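Local coordinates for pumilio homolog 23 (Arabidopsis thaliana, PDB 5WZJ), which binds RNA sequence-specifically through pumilio repeats, recognising an 18S rRNA sequence, and probably regulates translation and mRNA stability, at residues A179-L184 with L330-R335; K275-S280 with N284-L289; E304-V309 with M340-E345; E316-R321 with F325-L330. All blocks are in the same frame, centred on the assembly; numbering follows the deposited sequence.

Contact 1 of 4, residues A179-L184 with L330-R335; sequences AKRLNL and LISHAR. With nucleotides of chain B.
Ser332 and Arg181 make almost all of this small surface contact, which buries 93 Å² and leaves the two backbones 5.7 Å apart at the CA atoms of these same residues. The hydroxyl of Ser332 lies against both the backbone and the side chain of Arg181: its OG is 3.0 Å from Arg181 O and 3.1 Å from Arg181 CG. Its one proton could go to Arg181 O or back to the carbonyl of Gln328, one turn earlier in its own helix, so the two carbonyls compete for it. A serine suits the place because it is short enough to let the two helix ends come together and still offers a polar atom to a carbonyl in the last turn of helix 175-181. That helix, which lies in the chain between the third and fourth pumilio repeats, closes in a Schellman motif with Asn183 at positive phi. It packs on helix 323-332 of the sixth repeat, some 146 residues on, whose side chains read RNA on the inner surface of the superhelix. Arg181 also reaches the RNA. Its chi1 of 177° carries the chain past Ser332 toward U5 of chain B before it bends at chi3. Its NH1 comes within 3.1 Å of O4 of U5, approaching obliquely, while NH2 forms salt bridges with Glu291 and Glu295, which should help hold the guanidinium beside the uracil.

Contact 2 of 4, residues K275-S280 with N284-L289; sequences KEILES and NSFSHL. With nucleotides of chain B.
Phe286 fills the angle between two successive helices of the fifth pumilio repeat, 271-279 and 284-296, and meets Ile277 and Ser280. In the apolar part of the contact, its CE2 lies 4.2 Å from Ile277 CG2, near the ring plane, while Ser280 CB comes obliquely from above CD2, 3.5 Å away. With CG anti to the backbone N (chi1 -170°), the flat ring is carried straight across to the end of the first helix, where serine, with no bulk beyond CB and OG, allows it to come close. Two carbonyls, those of Ile277 and Ser280, meet the ring at its CD2-CE2 edge, Ser280 O 3.4 Å from CD2, so their partial negative charge faces ring hydrogens and not the pi cloud.

The RNA contacts come from the second helix alone. Asn284 OD1 accepts a hydrogen bond from O2' of G7 of chain B at 2.6 Å, and Ser287 OG accepts one from N2 of the guanine. His288 slots its flat ring between G7 and A8 of chain B, one base on each face; its tilt is steadied from within the helix, where ND1 donates to Asn284 O at 2.9 Å with an N-H...O angle of 156°.

Contact 3 of 4, residues E304-V309 with M340-E345; sequences EMFNKV and MGIMWE
Phe306 and Met343 mark the closest approach of two helical segments that stay well apart, their CA atoms 10.0 Å from each other. Segment 304-309 belongs to helix 299-310 and widens into a pi-type turn at 306-309; segment 340-345 is a regular part of helix 337-347. No hydrogen bond crosses between them, and large side chains must fill the distance.

A chi1 of -175° swings the Phe306 ring out from its backbone N toward the other helix, its far end entering between Ile342 and Met343. On one side, Ile342 CG2 rests 4.0 Å from Phe306 CZ, coming at the ring obliquely. The branched isoleucine brings its CD1 close as well, near CE1. On the other, Met343 CG lies in the ring plane, 3.8 Å from Phe306 CE2. The sulfur follows along the same edge: Met343 SD is 5.5 Å from the ring centroid and 90° off the ring normal, a Met-aromatic contact at the edge. Methionine suits this place because its flexible, polarisable chain can bend at chi3 and fit alongside the ring while also touching Ala334 and Leu366.

Such apolar packing of helix 299-310, which crosses the boundary of the fifth and sixth repeats, on helix 337-347, about 13 Å from the RNA at the nearest atoms, is consistent with pumilio repeats stacking side by side into a right-handed superhelix.

Contact 4 of 4, residues E316-R321 with F325-L330; sequences ELSVDR and FVIQAL. With nucleotides of chain B.
Phe325 lays one face of its ring on the guanine of G7 of chain B, whose C6 sits 3.4 Å above the ring plane and over its centre; a flat aromatic ring suits the place because it can stack on a purine. At the edge, near that plane, are the carbonyl oxygen of Arg321, 3.6 Å from Phe325 CE2, and atoms of U5 and U6 of chain B. The guanidinium of Arg321 turns one face to the sugar of G7, with C4' above it. These side chains stand on the RNA-binding surface of the sixth pumilio repeat. From the same helix Gln328 reads the edge of U5, its carboxamide matching uracil's N3-H and O2: OE1 accepts from N3 at 2.7 Å, nearly straight at 172°, and NE2 donates to O2. Behind them, the branched aliphatic Ile327 joins helix 323-332 to helix 314-318. Its CG1 packs on Leu317 CB at 3.6 Å, the side chains crossing at about a right angle, and its CG2 meets Ser318 OG, a hydroxyl bonded to Leu314 O.

In the fold
All four contacts lie in one arc of the pumilio superhelix, with centres 11 to 20 Å apart. Contact 1 opens first, at 179-184, and closes last but one; contact 2 falls between its segments, then contact 3 opens, contact 4 falls within it, and contact 3 closes last, at 340-345. Contact 1 brings helix 175-181 against the end of helix 323-332, which it shares with contact 4 through Leu330. Contacts 2 and 4 touch through Ser287 and Val326, so the base-reading helices of successive repeats lie side by side and G7 of chain B is held by both. Contact 3 packs behind them, away from the RNA.

Contact 1 of 4, residues A179-L184 with L330-R335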
# COMPACT_ATOMS: atom_id res chain seq x y z
N ALA A 179 0.65 -5.52 3.46
CA ALA A 179 -0.07 -6.75 3.77
C ALA A 179 -0.03 -7.72 2.60
O ALA A 179 0.14 -8.93 2.79
CB ALA A 179 -1.51 -6.43 4.16
N LYS A 180 -0.19 -7.20 1.38
CA LYS A 180 -0.13 -8.06 0.20
C LYS A 180 1.28 -8.61 0.00
O LYS A 180 1.45 -9.80 -0.31
CB LYS A 180 -0.59 -7.28 -1.04
N ARG A 181 2.30 -7.77 0.19
CA ARG A 181 3.67 -8.24 0.06
C ARG A 181 4.03 -9.26 1.14
O ARG A 181 4.84 -10.16 0.88
CB ARG A 181 4.63 -7.03 0.10
CG ARG A 181 6.11 -7.38 0.04
CD ARG A 181 6.98 -6.14 -0.20
NE ARG A 181 6.89 -5.66 -1.58
CZ ARG A 181 7.60 -4.64 -2.07
NH1 ARG A 181 8.47 -3.99 -1.28
NH2 ARG A 181 7.45 -4.27 -3.33
N LEU A 182 3.43 -9.16 2.33
CA LEU A 182 3.68 -10.10 3.42
C LEU A 182 2.61 -11.18 3.54
O LEU A 182 2.66 -11.98 4.48
CB LEU A 182 3.79 -9.37 4.76
CG LEU A 182 5.03 -8.49 4.88
CD1 LEU A 182 5.19 -8.05 6.33
CD2 LEU A 182 6.24 -9.27 4.39
N ASN A 183 1.64 -11.21 2.62
CA ASN A 183 0.63 -12.26 2.62
C ASN A 183 -0.21 -12.25 3.90
O ASN A 183 -0.60 -13.30 4.43
CB ASN A 183 1.28 -13.63 2.40
CG ASN A 183 0.43 -14.57 1.58
OD1 ASN A 183 0.10 -14.28 0.43
ND2 ASN A 183 0.08 -15.71 2.16
N LEU A 184 -0.49 -11.06 4.42
CA LEU A 184 -1.37 -10.90 5.59
C LEU A 184 -2.72 -10.33 5.19
O LEU A 184 -3.69 -10.37 5.96
CB LEU A 184 -0.71 -10.01 6.64
CG LEU A 184 0.54 -10.54 7.34
CD1 LEU A 184 1.24 -9.43 8.11
CD2 LEU A 184 0.20 -11.70 8.25
N LEU A 330 10.57 -9.34 -5.49
CA LEU A 330 10.95 -10.60 -6.12
C LEU A 330 10.59 -11.79 -5.24
O LEU A 330 9.98 -12.76 -5.69
CB LEU A 330 12.44 -10.61 -6.44
CG LEU A 330 12.98 -11.89 -7.08
CD1 LEU A 330 12.76 -11.90 -8.59
CD2 LEU A 330 14.45 -12.01 -6.78
N ILE A 331 11.00 -11.74 -3.97
CA ILE A 331 10.71 -12.82 -3.03
C ILE A 331 9.21 -13.08 -2.96
O ILE A 331 8.75 -14.22 -3.09
CB ILE A 331 11.28 -12.48 -1.64
CG1 ILE A 331 12.82 -12.45 -1.66
CG2 ILE A 331 10.80 -13.50 -0.60
CD1 ILE A 331 13.42 -11.87 -0.39
N SER A 332 8.43 -12.01 -2.77
CA SER A 332 6.99 -12.15 -2.52
C SER A 332 6.27 -12.81 -3.68
O SER A 332 5.18 -13.37 -3.49
CB SER A 332 6.36 -10.77 -2.27
OG SER A 332 6.99 -10.11 -1.21
N HIS A 333 6.82 -12.72 -4.89
CA HIS A 333 6.15 -13.25 -6.07
C HIS A 333 6.84 -14.47 -6.65
O HIS A 333 6.55 -14.86 -7.79
CB HIS A 333 6.00 -12.14 -7.11
CG HIS A 333 5.07 -11.06 -6.66
ND1 HIS A 333 5.49 -9.99 -5.89
CD2 HIS A 333 3.73 -10.92 -6.80
CE1 HIS A 333 4.45 -9.23 -5.60
NE2 HIS A 333 3.37 -9.77 -6.14
N ALA A 334 7.73 -15.11 -5.89
CA ALA A 334 8.33 -16.36 -6.35
C ALA A 334 7.26 -17.41 -6.62
O ALA A 334 6.19 -17.40 -6.00
CB ALA A 334 9.34 -16.87 -5.32
N ARG A 335 7.54 -18.29 -7.57
CA ARG A 335 6.52 -19.18 -8.12
C ARG A 335 6.60 -20.62 -7.63
O ARG A 335 5.56 -21.26 -7.50
CB ARG A 335 6.58 -19.17 -9.66
CG ARG A 335 6.16 -17.86 -10.33
CD ARG A 335 4.83 -17.35 -9.79
NE ARG A 335 4.07 -16.60 -10.78
CZ ARG A 335 4.24 -15.30 -11.05
NH1 ARG A 335 5.18 -14.58 -10.40
NH2 ARG A 335 3.48 -14.72 -11.97
P U B 5 5.56 2.08 6.94
OP1 U B 5 5.85 3.06 8.02
OP2 U B 5 5.27 2.51 5.55
O5' U B 5 6.75 1.03 6.88
C5' U B 5 7.21 0.38 8.06
C4' U B 5 8.60 -0.17 7.88
O4' U B 5 8.56 -1.27 6.93
C3' U B 5 9.61 0.83 7.32
O3' U B 5 10.89 0.50 7.84
C2' U B 5 9.59 0.53 5.82
O2' U B 5 10.75 0.91 5.13
C1' U B 5 9.40 -0.99 5.83
N1 U B 5 8.74 -1.52 4.63
C2 U B 5 9.39 -2.54 3.96
O2 U B 5 10.47 -2.97 4.32
N3 U B 5 8.75 -3.04 2.86
C4 U B 5 7.53 -2.62 2.37
O4 U B 5 7.09 -3.18 1.37
C5 U B 5 6.90 -1.57 3.11
C6 U B 5 7.51 -1.07 4.20

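Contact 2 of 4, residues K275-S280 with N284-L289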
# COMPACT_ATOMS: atom_id res chain seq x y z
N LYS A 275 22.69 -7.56 -17.76
CA LYS A 275 23.70 -6.80 -17.04
C LYS A 275 23.29 -5.34 -16.84
O LYS A 275 23.44 -4.79 -15.75
CB LYS A 275 25.03 -6.89 -17.80
CG LYS A 275 26.27 -6.52 -17.01
CD LYS A 275 27.51 -7.17 -17.64
CE LYS A 275 28.77 -6.93 -16.81
NZ LYS A 275 29.36 -5.58 -17.02
N GLU A 276 22.76 -4.71 -17.89
CA GLU A 276 22.34 -3.31 -17.78
C GLU A 276 21.17 -3.16 -16.81
O GLU A 276 21.12 -2.19 -16.03
CB GLU A 276 21.98 -2.77 -19.16
CG GLU A 276 23.18 -2.67 -20.12
CD GLU A 276 22.80 -2.24 -21.53
OE1 GLU A 276 23.68 -1.72 -22.25
OE2 GLU A 276 21.64 -2.43 -21.93
N ILE A 277 20.22 -4.09 -16.85
CA ILE A 277 19.10 -4.08 -15.90
C ILE A 277 19.63 -4.23 -14.47
O ILE A 277 19.28 -3.45 -13.58
CB ILE A 277 18.09 -5.20 -16.24
CG1 ILE A 277 17.40 -4.91 -17.57
CG2 ILE A 277 17.04 -5.34 -15.14
CD1 ILE A 277 16.64 -6.13 -18.11
N LEU A 278 20.50 -5.22 -14.25
CA LEU A 278 21.08 -5.43 -12.93
C LEU A 278 21.83 -4.19 -12.44
O LEU A 278 21.67 -3.77 -11.29
CB LEU A 278 22.01 -6.64 -12.95
CG LEU A 278 22.73 -6.96 -11.63
CD1 LEU A 278 21.71 -7.26 -10.53
CD2 LEU A 278 23.70 -8.14 -11.78
N GLU A 279 22.63 -3.57 -13.32
CA GLU A 279 23.44 -2.41 -12.93
C GLU A 279 22.61 -1.18 -12.61
O GLU A 279 23.11 -0.28 -11.92
CB GLU A 279 24.44 -2.06 -14.04
CG GLU A 279 25.71 -2.89 -14.01
CD GLU A 279 26.54 -2.75 -15.29
OE1 GLU A 279 26.18 -1.91 -16.15
OE2 GLU A 279 27.53 -3.50 -15.43
N SER A 280 21.38 -1.08 -13.11
CA SER A 280 20.53 0.06 -12.81
C SER A 280 19.64 -0.18 -11.59
O SER A 280 18.89 0.73 -11.21
CB SER A 280 19.65 0.40 -14.03
OG SER A 280 20.44 0.58 -15.19
N ASN A 284 17.10 4.90 -7.51
CA ASN A 284 15.84 5.01 -6.78
C ASN A 284 14.63 4.95 -7.71
O ASN A 284 13.62 4.32 -7.38
CB ASN A 284 15.78 6.28 -5.94
CG ASN A 284 14.44 6.40 -5.20
OD1 ASN A 284 14.16 5.63 -4.28
ND2 ASN A 284 13.60 7.33 -5.64
N SER A 285 14.71 5.60 -8.87
CA SER A 285 13.56 5.60 -9.78
C SER A 285 13.33 4.23 -10.41
O SER A 285 12.19 3.76 -10.50
CB SER A 285 13.75 6.67 -10.86
OG SER A 285 13.75 7.95 -10.26
N PHE A 286 14.40 3.58 -10.89
CA PHE A 286 14.24 2.29 -11.56
C PHE A 286 13.83 1.20 -10.58
O PHE A 286 13.06 0.29 -10.92
CB PHE A 286 15.54 1.91 -12.28
CG PHE A 286 15.42 0.73 -13.19
CD1 PHE A 286 14.40 0.66 -14.14
CD2 PHE A 286 16.33 -0.31 -13.12
CE1 PHE A 286 14.31 -0.44 -15.00
CE2 PHE A 286 16.25 -1.41 -13.98
CZ PHE A 286 15.23 -1.47 -14.92
N SER A 287 14.38 1.24 -9.36
CA SER A 287 14.02 0.22 -8.38
C SER A 287 12.52 0.23 -8.11
O SER A 287 11.88 -0.83 -8.10
CB SER A 287 14.81 0.41 -7.08
OG SER A 287 14.52 1.66 -6.47
N HIS A 288 11.92 1.42 -7.96
CA HIS A 288 10.47 1.48 -7.81
C HIS A 288 9.75 0.88 -9.02
O HIS A 288 8.73 0.21 -8.88
CB HIS A 288 10.01 2.93 -7.61
CG HIS A 288 10.13 3.41 -6.20
ND1 HIS A 288 11.17 4.22 -5.77
CD2 HIS A 288 9.32 3.23 -5.13
CE1 HIS A 288 10.98 4.51 -4.49
NE2 HIS A 288 9.88 3.92 -4.08
N LEU A 289 10.26 1.15 -10.23
CA LEU A 289 9.64 0.59 -11.43
C LEU A 289 9.73 -0.94 -11.44
O LEU A 289 8.76 -1.63 -11.77
CB LEU A 289 10.31 1.16 -12.69
CG LEU A 289 9.74 0.72 -14.06
CD1 LEU A 289 8.22 0.87 -14.11
CD2 LEU A 289 10.37 1.54 -15.17
P G B 7 14.44 5.91 4.57
OP1 G B 7 15.45 6.86 5.09
OP2 G B 7 12.98 6.06 4.78
O5' G B 7 14.56 5.88 2.98
C5' G B 7 15.83 5.85 2.35
C4' G B 7 15.69 5.73 0.85
O4' G B 7 15.35 4.36 0.48
C3' G B 7 14.59 6.55 0.21
O3' G B 7 14.94 7.92 0.10
C2' G B 7 14.39 5.84 -1.12
O2' G B 7 15.41 6.19 -2.03
C1' G B 7 14.59 4.37 -0.71
N9 G B 7 13.30 3.72 -0.46
C8 G B 7 12.49 3.86 0.65
N7 G B 7 11.39 3.18 0.54
C5 G B 7 11.46 2.57 -0.70
C6 G B 7 10.54 1.71 -1.36
O6 G B 7 9.45 1.31 -0.95
N1 G B 7 11.00 1.30 -2.61
C2 G B 7 12.20 1.69 -3.15
N2 G B 7 12.48 1.21 -4.37
N3 G B 7 13.06 2.50 -2.54
C4 G B 7 12.63 2.90 -1.33
P A B 8 13.80 9.05 0.23
OP1 A B 8 14.47 10.36 0.07
OP2 A B 8 12.95 8.79 1.41
O5' A B 8 12.89 8.75 -1.03
C5' A B 8 11.65 9.40 -1.20
C4' A B 8 11.63 10.07 -2.54
O4' A B 8 11.60 9.06 -3.58
C3' A B 8 10.43 10.97 -2.81
O3' A B 8 10.67 12.28 -2.31
C2' A B 8 10.33 10.93 -4.32
O2' A B 8 11.32 11.81 -4.84
C1' A B 8 10.76 9.48 -4.62
N9 A B 8 9.65 8.50 -4.71
C8 A B 8 8.72 8.10 -3.77
N7 A B 8 7.89 7.17 -4.20
C5 A B 8 8.32 6.90 -5.49
C6 A B 8 7.89 6.00 -6.49
N6 A B 8 6.87 5.14 -6.38
N1 A B 8 8.57 6.01 -7.66
C2 A B 8 9.60 6.84 -7.83
N3 A B 8 10.09 7.73 -6.97
C4 A B 8 9.41 7.70 -5.81

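Contact 3 of 4, residues E304-V309 with M340-E345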
# COMPACT_ATOMS: atom_id res chain seq x y z
N GLU A 304 12.09 -15.63 -15.99
CA GLU A 304 13.25 -15.18 -16.75
C GLU A 304 14.01 -14.08 -16.01
O GLU A 304 15.25 -14.09 -15.98
CB GLU A 304 12.80 -14.72 -18.14
CG GLU A 304 13.92 -14.21 -19.06
CD GLU A 304 14.78 -15.30 -19.67
OE1 GLU A 304 14.60 -16.48 -19.30
OE2 GLU A 304 15.65 -14.97 -20.51
N MET A 305 13.29 -13.12 -15.41
CA MET A 305 13.96 -12.10 -14.61
C MET A 305 14.69 -12.72 -13.42
O MET A 305 15.84 -12.37 -13.12
CB MET A 305 12.95 -11.05 -14.15
CG MET A 305 12.40 -10.22 -15.32
SD MET A 305 11.20 -8.99 -14.76
CE MET A 305 12.31 -7.81 -14.00
N PHE A 306 14.02 -13.64 -12.70
CA PHE A 306 14.65 -14.33 -11.59
C PHE A 306 15.97 -14.97 -12.01
O PHE A 306 17.01 -14.77 -11.37
CB PHE A 306 13.69 -15.39 -11.03
CG PHE A 306 14.18 -16.10 -9.80
CD1 PHE A 306 15.12 -17.11 -9.89
CD2 PHE A 306 13.68 -15.77 -8.55
CE1 PHE A 306 15.58 -17.77 -8.75
CE2 PHE A 306 14.13 -16.41 -7.41
CZ PHE A 306 15.07 -17.42 -7.51
N ASN A 307 15.95 -15.71 -13.12
CA ASN A 307 17.14 -16.45 -13.54
C ASN A 307 18.23 -15.54 -14.11
O ASN A 307 19.41 -15.68 -13.77
CB ASN A 307 16.74 -17.51 -14.56
CG ASN A 307 15.97 -18.65 -13.92
OD1 ASN A 307 16.29 -19.09 -12.81
ND2 ASN A 307 14.94 -19.13 -14.61
N LYS A 308 17.86 -14.61 -15.00
CA LYS A 308 18.88 -13.87 -15.74
C LYS A 308 19.35 -12.60 -15.05
O LYS A 308 20.46 -12.15 -15.32
CB LYS A 308 18.36 -13.51 -17.15
CG LYS A 308 17.84 -14.71 -17.93
CD LYS A 308 18.92 -15.77 -18.17
CE LYS A 308 18.36 -16.95 -19.01
NZ LYS A 308 17.90 -16.48 -20.37
N VAL A 309 18.55 -12.01 -14.18
CA VAL A 309 18.88 -10.73 -13.56
C VAL A 309 19.28 -10.91 -12.10
O VAL A 309 20.34 -10.45 -11.68
CB VAL A 309 17.71 -9.73 -13.71
CG1 VAL A 309 17.93 -8.52 -12.82
CG2 VAL A 309 17.57 -9.31 -15.18
N MET A 340 12.40 -20.97 -4.21
CA MET A 340 12.51 -20.83 -2.76
C MET A 340 13.85 -21.34 -2.26
O MET A 340 14.48 -20.71 -1.40
CB MET A 340 11.37 -21.57 -2.07
CG MET A 340 11.38 -21.39 -0.57
SD MET A 340 10.89 -19.71 -0.13
CE MET A 340 11.62 -19.59 1.51
N GLY A 341 14.32 -22.47 -2.79
CA GLY A 341 15.61 -23.00 -2.38
C GLY A 341 16.76 -22.08 -2.76
O GLY A 341 17.70 -21.89 -1.99
N ILE A 342 16.71 -21.51 -3.96
CA ILE A 342 17.77 -20.58 -4.37
C ILE A 342 17.76 -19.35 -3.47
O ILE A 342 18.81 -18.88 -3.02
CB ILE A 342 17.62 -20.22 -5.86
CG1 ILE A 342 18.03 -21.41 -6.72
CG2 ILE A 342 18.46 -19.01 -6.20
CD1 ILE A 342 17.49 -21.37 -8.13
N MET A 343 16.57 -18.82 -3.17
CA MET A 343 16.51 -17.64 -2.32
C MET A 343 17.00 -17.96 -0.91
O MET A 343 17.69 -17.14 -0.29
CB MET A 343 15.09 -17.08 -2.29
CG MET A 343 14.62 -16.56 -3.66
SD MET A 343 13.01 -15.76 -3.54
CE MET A 343 12.00 -17.10 -2.90
N TRP A 344 16.67 -19.14 -0.39
CA TRP A 344 17.11 -19.47 0.96
C TRP A 344 18.63 -19.61 1.03
O TRP A 344 19.25 -19.12 1.98
CB TRP A 344 16.43 -20.75 1.44
CG TRP A 344 16.66 -21.04 2.89
CD1 TRP A 344 16.00 -20.50 3.96
CD2 TRP A 344 17.62 -21.95 3.43
NE1 TRP A 344 16.50 -21.02 5.14
CE2 TRP A 344 17.50 -21.91 4.83
CE3 TRP A 344 18.58 -22.78 2.86
CZ2 TRP A 344 18.30 -22.67 5.67
CZ3 TRP A 344 19.37 -23.54 3.68
CH2 TRP A 344 19.23 -23.48 5.08
N GLU A 345 19.24 -20.23 0.02
CA GLU A 345 20.69 -20.40 0.03
C GLU A 345 21.42 -19.06 -0.02
O GLU A 345 22.43 -18.88 0.66
CB GLU A 345 21.12 -21.29 -1.13
CG GLU A 345 20.76 -22.76 -0.96
CD GLU A 345 21.00 -23.57 -2.22
OE1 GLU A 345 21.71 -23.07 -3.13
OE2 GLU A 345 20.48 -24.70 -2.32

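Contact 4 of 4, residues E316-R321 with F325-L330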
# COMPACT_ATOMS: atom_id res chain seq x y z
N GLU A 316 23.67 -8.98 -2.35
CA GLU A 316 24.19 -7.66 -2.69
C GLU A 316 23.05 -6.66 -2.89
O GLU A 316 23.13 -5.52 -2.42
CB GLU A 316 25.06 -7.71 -3.95
CG GLU A 316 25.61 -6.34 -4.33
CD GLU A 316 26.31 -6.33 -5.68
OE1 GLU A 316 26.68 -7.41 -6.18
OE2 GLU A 316 26.48 -5.22 -6.24
N LEU A 317 21.98 -7.08 -3.58
CA LEU A 317 20.86 -6.17 -3.81
C LEU A 317 20.06 -5.94 -2.52
O LEU A 317 19.51 -4.85 -2.32
CB LEU A 317 19.97 -6.73 -4.93
CG LEU A 317 20.63 -6.78 -6.31
CD1 LEU A 317 19.78 -7.54 -7.31
CD2 LEU A 317 20.96 -5.37 -6.85
N SER A 318 20.04 -6.93 -1.63
CA SER A 318 19.31 -6.80 -0.37
C SER A 318 19.97 -5.83 0.60
O SER A 318 19.29 -5.34 1.51
CB SER A 318 19.17 -8.17 0.30
OG SER A 318 18.39 -9.03 -0.50
N VAL A 319 21.26 -5.53 0.45
CA VAL A 319 21.88 -4.55 1.34
C VAL A 319 21.84 -3.15 0.78
O VAL A 319 22.24 -2.20 1.46
CB VAL A 319 23.34 -4.93 1.70
CG1 VAL A 319 23.37 -6.30 2.36
CG2 VAL A 319 24.23 -4.91 0.47
N ASP A 320 21.33 -2.98 -0.44
CA ASP A 320 21.24 -1.64 -1.01
C ASP A 320 19.96 -0.95 -0.57
O ASP A 320 18.88 -1.55 -0.53
CB ASP A 320 21.30 -1.70 -2.53
CG ASP A 320 21.14 -0.34 -3.15
OD1 ASP A 320 22.10 0.45 -3.06
OD2 ASP A 320 20.05 -0.04 -3.70
N ARG A 321 20.09 0.35 -0.26
CA ARG A 321 18.98 1.13 0.28
C ARG A 321 17.77 1.18 -0.65
O ARG A 321 16.66 1.40 -0.18
CB ARG A 321 19.47 2.55 0.60
CG ARG A 321 19.77 3.40 -0.63
CD ARG A 321 20.65 4.63 -0.32
NE ARG A 321 20.00 5.62 0.55
CZ ARG A 321 19.26 6.64 0.11
NH1 ARG A 321 18.72 7.49 0.98
NH2 ARG A 321 19.06 6.81 -1.19
N PHE A 325 14.16 -3.26 -1.77
CA PHE A 325 12.71 -3.33 -1.99
C PHE A 325 12.37 -4.09 -3.26
O PHE A 325 11.30 -4.72 -3.33
CB PHE A 325 12.12 -1.92 -2.02
CG PHE A 325 12.21 -1.21 -0.70
CD1 PHE A 325 11.26 -1.46 0.30
CD2 PHE A 325 13.25 -0.33 -0.44
CE1 PHE A 325 11.34 -0.82 1.52
CE2 PHE A 325 13.34 0.30 0.79
CZ PHE A 325 12.38 0.07 1.77
N VAL A 326 13.25 -4.07 -4.26
CA VAL A 326 13.07 -4.93 -5.42
C VAL A 326 13.18 -6.39 -5.01
O VAL A 326 12.41 -7.24 -5.47
CB VAL A 326 14.09 -4.60 -6.53
CG1 VAL A 326 13.81 -5.46 -7.77
CG2 VAL A 326 14.02 -3.11 -6.90
N ILE A 327 14.14 -6.71 -4.15
CA ILE A 327 14.28 -8.09 -3.69
C ILE A 327 13.03 -8.50 -2.91
O ILE A 327 12.54 -9.63 -3.05
CB ILE A 327 15.56 -8.25 -2.86
CG1 ILE A 327 16.79 -7.93 -3.72
CG2 ILE A 327 15.68 -9.67 -2.29
CD1 ILE A 327 16.81 -8.72 -5.06
N GLN A 328 12.47 -7.59 -2.12
CA GLN A 328 11.23 -7.89 -1.41
C GLN A 328 10.11 -8.25 -2.38
O GLN A 328 9.36 -9.21 -2.16
CB GLN A 328 10.82 -6.72 -0.53
CG GLN A 328 11.66 -6.54 0.73
CD GLN A 328 11.15 -5.38 1.57
OE1 GLN A 328 9.94 -5.18 1.68
NE2 GLN A 328 12.07 -4.60 2.14
N ALA A 329 9.97 -7.47 -3.46
CA ALA A 329 8.97 -7.79 -4.48
C ALA A 329 9.30 -9.11 -5.16
O ALA A 329 8.40 -9.92 -5.41
CB ALA A 329 8.88 -6.65 -5.50
N LEU A 330 10.57 -9.34 -5.49
CA LEU A 330 10.95 -10.60 -6.12
C LEU A 330 10.59 -11.79 -5.24
O LEU A 330 9.98 -12.76 -5.69
CB LEU A 330 12.44 -10.61 -6.44
CG LEU A 330 12.98 -11.89 -7.08
CD1 LEU A 330 12.76 -11.90 -8.59
CD2 LEU A 330 14.45 -12.01 -6.78
P G B 7 14.44 5.91 4.57
OP1 G B 7 15.45 6.86 5.09
OP2 G B 7 12.98 6.06 4.78
O5' G B 7 14.56 5.88 2.98
C5' G B 7 15.83 5.85 2.35
C4' G B 7 15.69 5.73 0.85
O4' G B 7 15.35 4.36 0.48
C3' G B 7 14.59 6.55 0.21
O3' G B 7 14.94 7.92 0.10
C2' G B 7 14.39 5.84 -1.12
O2' G B 7 15.41 6.19 -2.03
C1' G B 7 14.59 4.37 -0.71
N9 G B 7 13.30 3.72 -0.46
C8 G B 7 12.49 3.86 0.65
N7 G B 7 11.39 3.18 0.54
C5 G B 7 11.46 2.57 -0.70
C6 G B 7 10.54 1.71 -1.36
O6 G B 7 9.45 1.31 -0.95
N1 G B 7 11.00 1.30 -2.61
C2 G B 7 12.20 1.69 -3.15
N2 G B 7 12.48 1.21 -4.37
N3 G B 7 13.06 2.50 -2.54
C4 G B 7 12.63 2.90 -1.33
P U B 5 5.56 2.08 6.94
OP1 U B 5 5.85 3.06 8.02
OP2 U B 5 5.27 2.51 5.55
O5' U B 5 6.75 1.03 6.88
C5' U B 5 7.21 0.38 8.06
C4' U B 5 8.60 -0.17 7.88
O4' U B 5 8.56 -1.27 6.93
C3' U B 5 9.61 0.83 7.32
O3' U B 5 10.89 0.50 7.84
C2' U B 5 9.59 0.53 5.82
O2' U B 5 10.75 0.91 5.13
C1' U B 5 9.40 -0.99 5.83
N1 U B 5 8.74 -1.52 4.63
C2 U B 5 9.39 -2.54 3.96
O2 U B 5 10.47 -2.97 4.32
N3 U B 5 8.75 -3.04 2.86
C4 U B 5 7.53 -2.62 2.37
O4 U B 5 7.09 -3.18 1.37
C5 U B 5 6.90 -1.57 3.11
C6 U B 5 7.51 -1.07 4.20
P U B 6 11.66 1.47 8.85
OP1 U B 6 12.56 0.61 9.65
OP2 U B 6 10.69 2.35 9.54
O5' U B 6 12.52 2.39 7.88
C5' U B 6 13.80 2.89 8.24
C4' U B 6 14.67 3.02 7.01
O4' U B 6 15.10 1.69 6.60
C3' U B 6 13.97 3.64 5.80
O3' U B 6 14.89 4.45 5.05
C2' U B 6 13.56 2.42 4.97
O2' U B 6 13.43 2.67 3.59
C1' U B 6 14.71 1.45 5.26
N1 U B 6 14.37 0.03 5.13
C2 U B 6 14.91 -0.68 4.07
O2 U B 6 15.64 -0.17 3.23
N3 U B 6 14.57 -2.01 4.02
C4 U B 6 13.77 -2.70 4.92
O4 U B 6 13.56 -3.91 4.75
C5 U B 6 13.26 -1.90 5.99
C6 U B 6 13.56 -0.60 6.06